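Local structure of arginyl-tRNA synthetase, putative (Plasmodium falciparum, 5JLD) at residues I17-N20 against S21-C25; Q352-H355 against F356-F360; I359-L362 against I363-N367. The protein probably joins L-arginine to its cognate tRNA at the expense of ATP, as an aminoacyl-tRNA synthetase used in protein synthesis. All coordinates share one frame; numbering follows the deposited sequence.

Interaction 1: I17-N20 against S21-C25; sequences IFQN and SIQKC
Ile17 O and Ser21 N, 3.0 Å apart, begin a run of four consecutive i to i+4 backbone hydrogen bonds that ends with Lys24 N on Asn20 O, and the near-straight N-H...O geometry of all four marks this as regular alpha-helix. The clearest side-chain meeting is that of Gln19 with Gln23, one turn apart. The two chains run side by side in the same direction, each bent at chi2, and their amide planes are nearly coplanar, 27° apart. Gln19 NE2 lies 3.1 Å from Gln23 OE1, but the N-H...O angle of 133° makes this a weak bond. Stronger partners lie beyond the helix: Gln19 gives NE2 to Glu31 O and takes Ala33 N on OE1, while Gln23 NE2 bonds to Ile29 O. The pair of amides therefore ties the last turns of the helix to the segment that follows it. With CG1 beside its own backbone N (chi1 -75°), Ile22 leans back along the helix, and CG1 comes to 3.3 Å from Phe18 O. Phe18 itself packs on Ile93 and Val95, and Ile22 on Ile73. Ser21 OG is hydrogen-bonded to Ile73 O, so the buried hydroxyl fastens the helix to the neighbouring helix 66-75; exposed Lys24 gives NZ to Asn76 OD1. This is the C-terminal half of an amphipathic helix, 10-25, which lies against the antiparallel sheet and helix 66-75 of the arginyl-tRNA synthetase N-terminal domain.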
ATOM      1  N   ILE A  17     -18.891  15.513 -14.510  1.00 45.41           N
ATOM      2  CA  ILE A  17     -19.506  16.804 -14.867  1.00 45.82           C
ATOM      3  C   ILE A  17     -18.800  17.489 -16.078  1.00 38.82           C
ATOM      4  O   ILE A  17     -19.447  17.914 -17.076  1.00 43.12           O
ATOM      5  CB  ILE A  17     -19.531  17.732 -13.633  1.00 48.02           C
ATOM      6  CG1 ILE A  17     -20.539  17.185 -12.610  1.00 41.19           C
ATOM      7  CG2 ILE A  17     -19.818  19.224 -14.023  1.00 37.28           C
ATOM      8  CD1 ILE A  17     -20.442  17.824 -11.256  1.00 37.03           C
ATOM      9  N   PHE A  18     -17.473  17.531 -16.032  1.00 42.75           N
ATOM     10  CA  PHE A  18     -16.729  18.126 -17.143  1.00 43.38           C
ATOM     11  C   PHE A  18     -16.842  17.323 -18.441  1.00 45.15           C
ATOM     12  O   PHE A  18     -16.975  17.903 -19.526  1.00 41.27           O
ATOM     13  CB  PHE A  18     -15.259  18.306 -16.772  1.00 43.45           C
ATOM     14  CG  PHE A  18     -14.999  19.553 -15.988  1.00 45.24           C
ATOM     15  CD1 PHE A  18     -14.713  20.749 -16.641  1.00 39.92           C
ATOM     16  CD2 PHE A  18     -15.076  19.544 -14.596  1.00 45.98           C
ATOM     17  CE1 PHE A  18     -14.486  21.910 -15.915  1.00 46.51           C
ATOM     18  CE2 PHE A  18     -14.856  20.707 -13.863  1.00 49.55           C
ATOM     19  CZ  PHE A  18     -14.555  21.890 -14.525  1.00 48.15           C
ATOM     20  N   GLN A  19     -16.791  15.995 -18.326  1.00 40.12           N
ATOM     21  CA  GLN A  19     -16.945  15.104 -19.478  1.00 45.77           C
ATOM     22  C   GLN A  19     -18.262  15.374 -20.195  1.00 39.95           C
ATOM     23  O   GLN A  19     -18.307  15.486 -21.434  1.00 43.19           O
ATOM     24  CB  GLN A  19     -16.874  13.623 -19.040  1.00 41.76           C
ATOM     25  CG  GLN A  19     -16.833  12.632 -20.202  1.00 41.81           C
ATOM     26  CD  GLN A  19     -15.592  12.788 -21.054  1.00 44.77           C
ATOM     27  OE1 GLN A  19     -14.474  12.549 -20.593  1.00 49.07           O
ATOM     28  NE2 GLN A  19     -15.776  13.209 -22.303  1.00 43.94           N
ATOM     29  N   ASN A  20     -19.335  15.496 -19.420  1.00 37.29           N
ATOM     30  CA  ASN A  20     -20.634  15.757 -20.039  1.00 40.31           C
ATOM     31  C   ASN A  20     -20.630  17.135 -20.701  1.00 47.23           C
ATOM     32  O   ASN A  20     -21.136  17.285 -21.826  1.00 48.50           O
ATOM     33  CB  ASN A  20     -21.780  15.658 -19.025  1.00 45.33           C
ATOM     34  CG  ASN A  20     -21.934  14.236 -18.432  1.00 50.98           C
ATOM     35  OD1 ASN A  20     -21.321  13.279 -18.908  1.00 49.89           O
ATOM     36  ND2 ASN A  20     -22.766  14.113 -17.401  1.00 43.35           N
ATOM     37  N   SER A  21     -20.051  18.142 -20.032  1.00 43.88           N
ATOM     38  CA  SER A  21     -20.028  19.465 -20.693  1.00 44.21           C
ATOM     39  C   SER A  21     -19.224  19.472 -22.002  1.00 37.71           C
ATOM     40  O   SER A  21     -19.634  20.074 -22.988  1.00 46.56           O
ATOM     41  CB  SER A  21     -19.470  20.538 -19.778  1.00 42.16           C
ATOM     42  OG  SER A  21     -19.543  21.785 -20.435  1.00 47.06           O
ATOM     43  N   ILE A  22     -18.087  18.791 -22.000  1.00 39.47           N
ATOM     44  CA  ILE A  22     -17.237  18.673 -23.175  1.00 49.81           C
ATOM     45  C   ILE A  22     -17.986  17.990 -24.305  1.00 52.93           C
ATOM     46  O   ILE A  22     -17.989  18.478 -25.439  1.00 56.41           O
ATOM     47  CB  ILE A  22     -15.941  17.875 -22.859  1.00 46.42           C
ATOM     48  CG1 ILE A  22     -14.959  18.734 -22.046  1.00 48.38           C
ATOM     49  CG2 ILE A  22     -15.277  17.405 -24.145  1.00 41.54           C
ATOM     50  CD1 ILE A  22     -13.831  17.917 -21.408  1.00 50.93           C
ATOM     51  N   GLN A  23     -18.631  16.868 -23.987  1.00 48.77           N
ATOM     52  CA  GLN A  23     -19.429  16.142 -24.976  1.00 54.44           C
ATOM     53  C   GLN A  23     -20.529  17.008 -25.572  1.00 50.12           C
ATOM     54  O   GLN A  23     -20.772  16.978 -26.778  1.00 48.71           O
ATOM     55  CB  GLN A  23     -20.050  14.892 -24.358  1.00 64.32           C
ATOM     56  CG  GLN A  23     -19.963  13.698 -25.265  1.00 72.72           C
ATOM     57  CD  GLN A  23     -18.524  13.375 -25.612  1.00 74.83           C
ATOM     58  OE1 GLN A  23     -17.654  13.362 -24.740  1.00 73.73           O
ATOM     59  NE2 GLN A  23     -18.261  13.139 -26.890  1.00 75.46           N
ATOM     60  N   LYS A  24     -21.194  17.778 -24.720  1.00 48.75           N
ATOM     61  CA  LYS A  24     -22.256  18.674 -25.173  1.00 50.78           C
ATOM     62  C   LYS A  24     -21.697  19.782 -26.085  1.00 63.32           C
ATOM     63  O   LYS A  24     -22.300  20.139 -27.110  1.00 59.76           O
ATOM     64  CB  LYS A  24     -22.965  19.272 -23.958  1.00 53.68           C
ATOM     65  CG  LYS A  24     -24.272  20.000 -24.251  1.00 63.79           C
ATOM     66  CD  LYS A  24     -24.923  20.490 -22.957  1.00 63.51           C
ATOM     67  CE  LYS A  24     -25.977  21.564 -23.220  1.00 63.58           C
ATOM     68  NZ  LYS A  24     -26.346  22.305 -21.971  1.00 57.42           N
ATOM     69  N   CYS A  25     -20.537  20.319 -25.706  1.00 61.56           N
ATOM     70  CA  CYS A  25     -19.867  21.361 -26.481  1.00 58.77           C
ATOM     71  C   CYS A  25     -19.419  20.858 -27.843  1.00 54.61           C
ATOM     72  O   CYS A  25     -19.587  21.534 -28.852  1.00 58.95           O
ATOM     73  CB  CYS A  25     -18.641  21.890 -25.735  1.00 57.29           C
ATOM     74  SG  CYS A  25     -19.013  22.918 -24.336  1.00 48.58           S
TER

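Interaction 2: Q352-H355 against F356-F360; sequences QLTH and FETIF
His355 and Phe356, neighbours in the first turns of helix 353-364, which follows strand 343-349 in a beta-alpha-beta unit of the catalytic domain, form a T-shaped aromatic pair: the histidine edge meets the phenylalanine face, with centroids 4.9 Å apart and planes at 86°. His355 CD2 stands over the centre of the Phe356 ring, 3.8 Å above its plane. A chi1 of 170° sets the imidazole beside the carbonyl carbon of His355, on the side where Phe356 and Ile359 lie, and NE2 comes to 3.2 Å from Ile359 CD1, obliquely to the ring. At the edge of the Phe356 ring, near its plane, Gln352 OE1 lies 3.5 Å from CE2. Tyr346 meets this ring too, and Ile359 packs on Leu332 and Leu313, so this side is closely filled. Contacts between exposed Thr354, partly exposed Leu353 and Glu357, and their partners are looser: Leu353 CD1 passes 3.6 Å from Glu357 CG, and Thr354 CG2 stays 4.2 Å from Thr358 OG1. Phe309 lies against Thr354, Glu357 and Thr358. Thr354 O accepts both Thr358 N and, at 2.9 Å, Thr358 OG1, the latter from 52° out of the carbonyl plane. Gln352 NE2 bonds to Asp349 OD2. The hydrogen bond between His355 NE2 and Asp328 OD2 of helix 326-337 holds one end of the imidazole while CD2 points at the Phe356 face, which probably helps to fix the ring's rotation.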
ATOM      1  N   GLN A 352      13.580  -6.278 -10.078  1.00 55.47           N
ATOM      2  CA  GLN A 352      12.924  -7.487 -10.566  1.00 57.95           C
ATOM      3  C   GLN A 352      11.804  -7.144 -11.536  1.00 57.20           C
ATOM      4  O   GLN A 352      11.223  -8.049 -12.148  1.00 54.44           O
ATOM      5  CB  GLN A 352      12.376  -8.319  -9.409  1.00 58.56           C
ATOM      6  CG  GLN A 352      13.447  -8.863  -8.485  1.00 63.19           C
ATOM      7  CD  GLN A 352      12.863  -9.732  -7.392  1.00 81.96           C
ATOM      8  OE1 GLN A 352      12.289 -10.786  -7.665  1.00 87.87           O
ATOM      9  NE2 GLN A 352      12.995  -9.288  -6.147  1.00 89.76           N
ATOM     10  N   LEU A 353      11.523  -5.843 -11.683  1.00 52.39           N
ATOM     11  CA  LEU A 353      10.405  -5.360 -12.520  1.00 52.99           C
ATOM     12  C   LEU A 353      10.277  -6.070 -13.866  1.00 47.85           C
ATOM     13  O   LEU A 353       9.252  -6.683 -14.158  1.00 52.46           O
ATOM     14  CB  LEU A 353      10.537  -3.849 -12.774  1.00 41.00           C
ATOM     15  CG  LEU A 353       9.595  -3.207 -13.809  1.00 55.09           C
ATOM     16  CD1 LEU A 353       8.100  -3.513 -13.540  1.00 46.31           C
ATOM     17  CD2 LEU A 353       9.835  -1.681 -13.890  1.00 54.89           C
ATOM     18  N   THR A 354      11.334  -5.970 -14.669  1.00 42.78           N
ATOM     19  CA  THR A 354      11.387  -6.574 -15.990  1.00 48.16           C
ATOM     20  C   THR A 354      11.009  -8.051 -15.912  1.00 53.03           C
ATOM     21  O   THR A 354      10.108  -8.523 -16.640  1.00 52.73           O
ATOM     22  CB  THR A 354      12.797  -6.410 -16.603  1.00 56.90           C
ATOM     23  OG1 THR A 354      13.193  -5.035 -16.515  1.00 62.87           O
ATOM     24  CG2 THR A 354      12.834  -6.874 -18.045  1.00 55.45           C
ATOM     25  N   HIS A 355      11.652  -8.751 -14.976  1.00 48.55           N
ATOM     26  CA  HIS A 355      11.371 -10.166 -14.747  1.00 49.31           C
ATOM     27  C   HIS A 355       9.871 -10.367 -14.635  1.00 50.98           C
ATOM     28  O   HIS A 355       9.286 -11.133 -15.419  1.00 51.16           O
ATOM     29  CB  HIS A 355      12.097 -10.653 -13.493  1.00 49.27           C
ATOM     30  CG  HIS A 355      11.691 -12.017 -13.044  1.00 53.25           C
ATOM     31  ND1 HIS A 355      12.185 -13.173 -13.615  1.00 46.77           N
ATOM     32  CD2 HIS A 355      10.833 -12.410 -12.072  1.00 48.51           C
ATOM     33  CE1 HIS A 355      11.647 -14.216 -13.011  1.00 49.17           C
ATOM     34  NE2 HIS A 355      10.832 -13.782 -12.066  1.00 45.37           N
ATOM     35  N   PHE A 356       9.215  -9.607 -13.750  1.00 49.37           N
ATOM     36  CA  PHE A 356       7.791  -9.888 -13.539  1.00 49.49           C
ATOM     37  C   PHE A 356       6.969  -9.423 -14.738  1.00 48.34           C
ATOM     38  O   PHE A 356       5.970 -10.070 -15.105  1.00 50.83           O
ATOM     39  CB  PHE A 356       7.276  -9.286 -12.219  1.00 44.56           C
ATOM     40  CG  PHE A 356       7.661 -10.107 -11.024  1.00 51.54           C
ATOM     41  CD1 PHE A 356       6.984 -11.298 -10.739  1.00 53.56           C
ATOM     42  CD2 PHE A 356       8.739  -9.742 -10.228  1.00 49.41           C
ATOM     43  CE1 PHE A 356       7.355 -12.097  -9.658  1.00 48.65           C
ATOM     44  CE2 PHE A 356       9.128 -10.538  -9.142  1.00 52.07           C
ATOM     45  CZ  PHE A 356       8.433 -11.716  -8.853  1.00 52.04           C
ATOM     46  N   GLU A 357       7.422  -8.364 -15.398  1.00 46.90           N
ATOM     47  CA  GLU A 357       6.721  -7.921 -16.590  1.00 53.04           C
ATOM     48  C   GLU A 357       6.822  -9.045 -17.622  1.00 39.94           C
ATOM     49  O   GLU A 357       5.828  -9.385 -18.285  1.00 48.21           O
ATOM     50  CB  GLU A 357       7.291  -6.594 -17.115  1.00 56.25           C
ATOM     51  CG  GLU A 357       6.814  -5.400 -16.307  1.00 63.26           C
ATOM     52  CD  GLU A 357       7.061  -4.067 -16.990  1.00 70.23           C
ATOM     53  OE1 GLU A 357       8.194  -3.841 -17.467  1.00 72.43           O
ATOM     54  OE2 GLU A 357       6.113  -3.251 -17.053  1.00 74.28           O
ATOM     55  N   THR A 358       7.991  -9.681 -17.680  1.00 42.63           N
ATOM     56  CA  THR A 358       8.167 -10.776 -18.643  1.00 53.03           C
ATOM     57  C   THR A 358       7.250 -11.941 -18.265  1.00 52.51           C
ATOM     58  O   THR A 358       6.752 -12.660 -19.131  1.00 45.93           O
ATOM     59  CB  THR A 358       9.617 -11.287 -18.726  1.00 51.94           C
ATOM     60  OG1 THR A 358      10.517 -10.196 -18.960  1.00 51.90           O
ATOM     61  CG2 THR A 358       9.755 -12.298 -19.861  1.00 61.06           C
ATOM     62  N   ILE A 359       6.999 -12.113 -16.972  1.00 50.70           N
ATOM     63  CA  ILE A 359       6.087 -13.177 -16.583  1.00 46.37           C
ATOM     64  C   ILE A 359       4.667 -12.803 -17.006  1.00 46.98           C
ATOM     65  O   ILE A 359       3.933 -13.652 -17.542  1.00 44.61           O
ATOM     66  CB  ILE A 359       6.169 -13.468 -15.074  1.00 44.60           C
ATOM     67  CG1 ILE A 359       7.476 -14.223 -14.782  1.00 47.41           C
ATOM     68  CG2 ILE A 359       4.960 -14.313 -14.607  1.00 39.53           C
ATOM     69  CD1 ILE A 359       7.936 -14.131 -13.358  1.00 44.06           C
ATOM     70  N   PHE A 360       4.301 -11.527 -16.838  1.00 48.38           N
ATOM     71  CA  PHE A 360       2.905 -11.141 -17.073  1.00 49.75           C
ATOM     72  C   PHE A 360       2.606 -11.321 -18.559  1.00 49.49           C
ATOM     73  O   PHE A 360       1.586 -11.901 -18.942  1.00 45.84           O
ATOM     74  CB  PHE A 360       2.640  -9.700 -16.641  1.00 52.80           C
ATOM     75  CG  PHE A 360       2.799  -9.461 -15.164  1.00 49.35           C
ATOM     76  CD1 PHE A 360       2.831 -10.529 -14.259  1.00 42.24           C
ATOM     77  CD2 PHE A 360       2.915  -8.160 -14.676  1.00 43.54           C
ATOM     78  CE1 PHE A 360       2.991 -10.303 -12.896  1.00 36.48           C
ATOM     79  CE2 PHE A 360       3.062  -7.919 -13.311  1.00 44.75           C
ATOM     80  CZ  PHE A 360       3.095  -8.990 -12.417  1.00 39.71           C
TER

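Interaction 3: I359-L362 against I363-N367; sequences IFDL and IKKTN
Asp361 CG is anti to the backbone N (chi1 -175°) while Lys365 CG lies beside its own N (chi1 -73°) and the rest of that chain is extended; these torsions aim the carboxylate and the ammonium at each other, one turn apart, near the C-terminal end of helix 353-364, the connecting helix of a beta-alpha-beta unit in the Rossmann-type catalytic domain. The salt bridge is long, Asp361 OD2 to Lys365 NZ 4.0 Å, and Tyr304 OH bonds to both atoms, bridging the gap; Ser306 OG adds a second hydrogen bond to OD2. On the buried side Ile359 and Ile363 run side by side, CG2 to CD1 4.2 Å, and Ile363 reaches on to Leu332, Leu336 and Leu375. The backbone bonding changes here: Lys364 N still bonds to Phe360 O at 2.8 Å, but Lys365 N turns to Leu362 O, an i to i+3 bond whose donor stands 59° out of the carbonyl plane. Lys364 NZ ties this end to Ala373 O and Lys371 O, just ahead of strand 374-380. Ile363 O then takes two donors from one residue, Thr366 N at 3.1 Å and Thr366 OG1 at 2.8 Å.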
ATOM      1  N   ILE A 359       6.999 -12.113 -16.972  1.00 50.70           N
ATOM      2  CA  ILE A 359       6.087 -13.177 -16.583  1.00 46.37           C
ATOM      3  C   ILE A 359       4.667 -12.803 -17.006  1.00 46.98           C
ATOM      4  O   ILE A 359       3.933 -13.652 -17.542  1.00 44.61           O
ATOM      5  CB  ILE A 359       6.169 -13.468 -15.074  1.00 44.60           C
ATOM      6  CG1 ILE A 359       7.476 -14.223 -14.782  1.00 47.41           C
ATOM      7  CG2 ILE A 359       4.960 -14.313 -14.607  1.00 39.53           C
ATOM      8  CD1 ILE A 359       7.936 -14.131 -13.358  1.00 44.06           C
ATOM      9  N   PHE A 360       4.301 -11.527 -16.838  1.00 48.38           N
ATOM     10  CA  PHE A 360       2.905 -11.141 -17.073  1.00 49.75           C
ATOM     11  C   PHE A 360       2.606 -11.321 -18.559  1.00 49.49           C
ATOM     12  O   PHE A 360       1.586 -11.901 -18.942  1.00 45.84           O
ATOM     13  CB  PHE A 360       2.640  -9.700 -16.641  1.00 52.80           C
ATOM     14  CG  PHE A 360       2.799  -9.461 -15.164  1.00 49.35           C
ATOM     15  CD1 PHE A 360       2.831 -10.529 -14.259  1.00 42.24           C
ATOM     16  CD2 PHE A 360       2.915  -8.160 -14.676  1.00 43.54           C
ATOM     17  CE1 PHE A 360       2.991 -10.303 -12.896  1.00 36.48           C
ATOM     18  CE2 PHE A 360       3.062  -7.919 -13.311  1.00 44.75           C
ATOM     19  CZ  PHE A 360       3.095  -8.990 -12.417  1.00 39.71           C
ATOM     20  N   ASP A 361       3.540 -10.837 -19.380  1.00 48.23           N
ATOM     21  CA  ASP A 361       3.489 -11.020 -20.823  1.00 51.08           C
ATOM     22  C   ASP A 361       3.266 -12.495 -21.220  1.00 49.60           C
ATOM     23  O   ASP A 361       2.517 -12.778 -22.157  1.00 48.24           O
ATOM     24  CB  ASP A 361       4.777 -10.475 -21.458  1.00 48.26           C
ATOM     25  CG  ASP A 361       4.745 -10.510 -22.975  1.00 57.05           C
ATOM     26  OD1 ASP A 361       3.992  -9.717 -23.582  1.00 60.44           O
ATOM     27  OD2 ASP A 361       5.479 -11.337 -23.566  1.00 56.10           O
ATOM     28  N   LEU A 362       3.885 -13.437 -20.512  1.00 44.65           N
ATOM     29  CA  LEU A 362       3.643 -14.850 -20.860  1.00 44.68           C
ATOM     30  C   LEU A 362       2.231 -15.260 -20.454  1.00 44.09           C
ATOM     31  O   LEU A 362       1.500 -15.908 -21.222  1.00 43.20           O
ATOM     32  CB  LEU A 362       4.669 -15.776 -20.200  1.00 45.11           C
ATOM     33  CG  LEU A 362       4.349 -17.281 -20.231  1.00 50.66           C
ATOM     34  CD1 LEU A 362       4.258 -17.826 -21.668  1.00 50.23           C
ATOM     35  CD2 LEU A 362       5.371 -18.073 -19.401  1.00 38.76           C
ATOM     36  N   ILE A 363       1.834 -14.841 -19.257  1.00 40.04           N
ATOM     37  CA  ILE A 363       0.593 -15.329 -18.659  1.00 40.12           C
ATOM     38  C   ILE A 363      -0.616 -14.777 -19.435  1.00 45.96           C
ATOM     39  O   ILE A 363      -1.671 -15.415 -19.542  1.00 44.99           O
ATOM     40  CB  ILE A 363       0.519 -14.940 -17.158  1.00 45.86           C
ATOM     41  CG1 ILE A 363       0.901 -16.123 -16.250  1.00 46.50           C
ATOM     42  CG2 ILE A 363      -0.865 -14.436 -16.790  1.00 46.05           C
ATOM     43  CD1 ILE A 363       2.246 -16.792 -16.556  1.00 45.84           C
ATOM     44  N   LYS A 364      -0.437 -13.587 -19.996  1.00 40.55           N
ATOM     45  CA  LYS A 364      -1.480 -12.942 -20.769  1.00 47.99           C
ATOM     46  C   LYS A 364      -1.706 -13.683 -22.095  1.00 51.56           C
ATOM     47  O   LYS A 364      -2.763 -13.560 -22.711  1.00 54.23           O
ATOM     48  CB  LYS A 364      -1.095 -11.478 -21.001  1.00 55.98           C
ATOM     49  CG  LYS A 364      -1.967 -10.451 -20.286  1.00 60.81           C
ATOM     50  CD  LYS A 364      -2.646 -10.973 -19.027  1.00 58.81           C
ATOM     51  CE  LYS A 364      -3.485  -9.862 -18.398  1.00 54.65           C
ATOM     52  NZ  LYS A 364      -4.575 -10.292 -17.459  1.00 47.15           N
ATOM     53  N   LYS A 365      -0.717 -14.472 -22.520  1.00 50.73           N
ATOM     54  CA  LYS A 365      -0.844 -15.230 -23.760  1.00 43.79           C
ATOM     55  C   LYS A 365      -1.496 -16.594 -23.518  1.00 50.30           C
ATOM     56  O   LYS A 365      -1.818 -17.299 -24.469  1.00 51.13           O
ATOM     57  CB  LYS A 365       0.525 -15.414 -24.431  1.00 48.99           C
ATOM     58  CG  LYS A 365       1.084 -14.145 -25.074  1.00 60.98           C
ATOM     59  CD  LYS A 365       2.392 -14.391 -25.818  1.00 59.04           C
ATOM     60  CE  LYS A 365       2.983 -13.060 -26.298  1.00 63.39           C
ATOM     61  NZ  LYS A 365       4.345 -13.215 -26.904  1.00 67.26           N
ATOM     62  N   THR A 366      -1.690 -16.968 -22.253  1.00 51.55           N
ATOM     63  CA  THR A 366      -2.370 -18.230 -21.931  1.00 54.05           C
ATOM     64  C   THR A 366      -3.877 -18.025 -21.792  1.00 53.70           C
ATOM     65  O   THR A 366      -4.373 -16.908 -21.918  1.00 50.60           O
ATOM     66  CB  THR A 366      -1.854 -18.848 -20.617  1.00 51.96           C
ATOM     67  OG1 THR A 366      -2.431 -18.154 -19.498  1.00 48.77           O
ATOM     68  CG2 THR A 366      -0.332 -18.773 -20.549  1.00 54.17           C
ATOM     69  N   ASN A 367      -4.599 -19.104 -21.517  1.00 51.16           N
ATOM     70  CA  ASN A 367      -6.025 -19.018 -21.209  1.00 51.35           C
ATOM     71  C   ASN A 367      -6.280 -19.107 -19.695  1.00 49.05           C
ATOM     72  O   ASN A 367      -7.372 -19.423 -19.258  1.00 51.08           O
ATOM     73  CB  ASN A 367      -6.792 -20.126 -21.937  1.00 50.90           C
ATOM     74  CG  ASN A 367      -6.236 -21.542 -21.629  1.00 71.41           C
ATOM     75  OD1 ASN A 367      -5.047 -21.709 -21.326  1.00 68.05           O
ATOM     76  ND2 ASN A 367      -7.096 -22.555 -21.734  1.00 63.63           N
TER

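In the fold
Interactions 2 and 3 are successive parts of one helix, 353-364: they share Ile359 and Phe360, and their centres are 11 Å apart. Together they span the helical crossover from strand 343-349 to strand 374-380, neighbours in the parallel sheet of the catalytic domain. Ile359, common to both, packs on Leu332 and Leu313, and interaction 3 adds Leu362 on Leu313 and Ile363 on Leu332. Interaction 1 belongs to the N-terminal domain, with its centre 39 Å from that of interaction 2 and 38 Å from that of interaction 3. It touches neither: its nearest atoms stay about 26 Å from interaction 2 and about 25 Å from interaction 3.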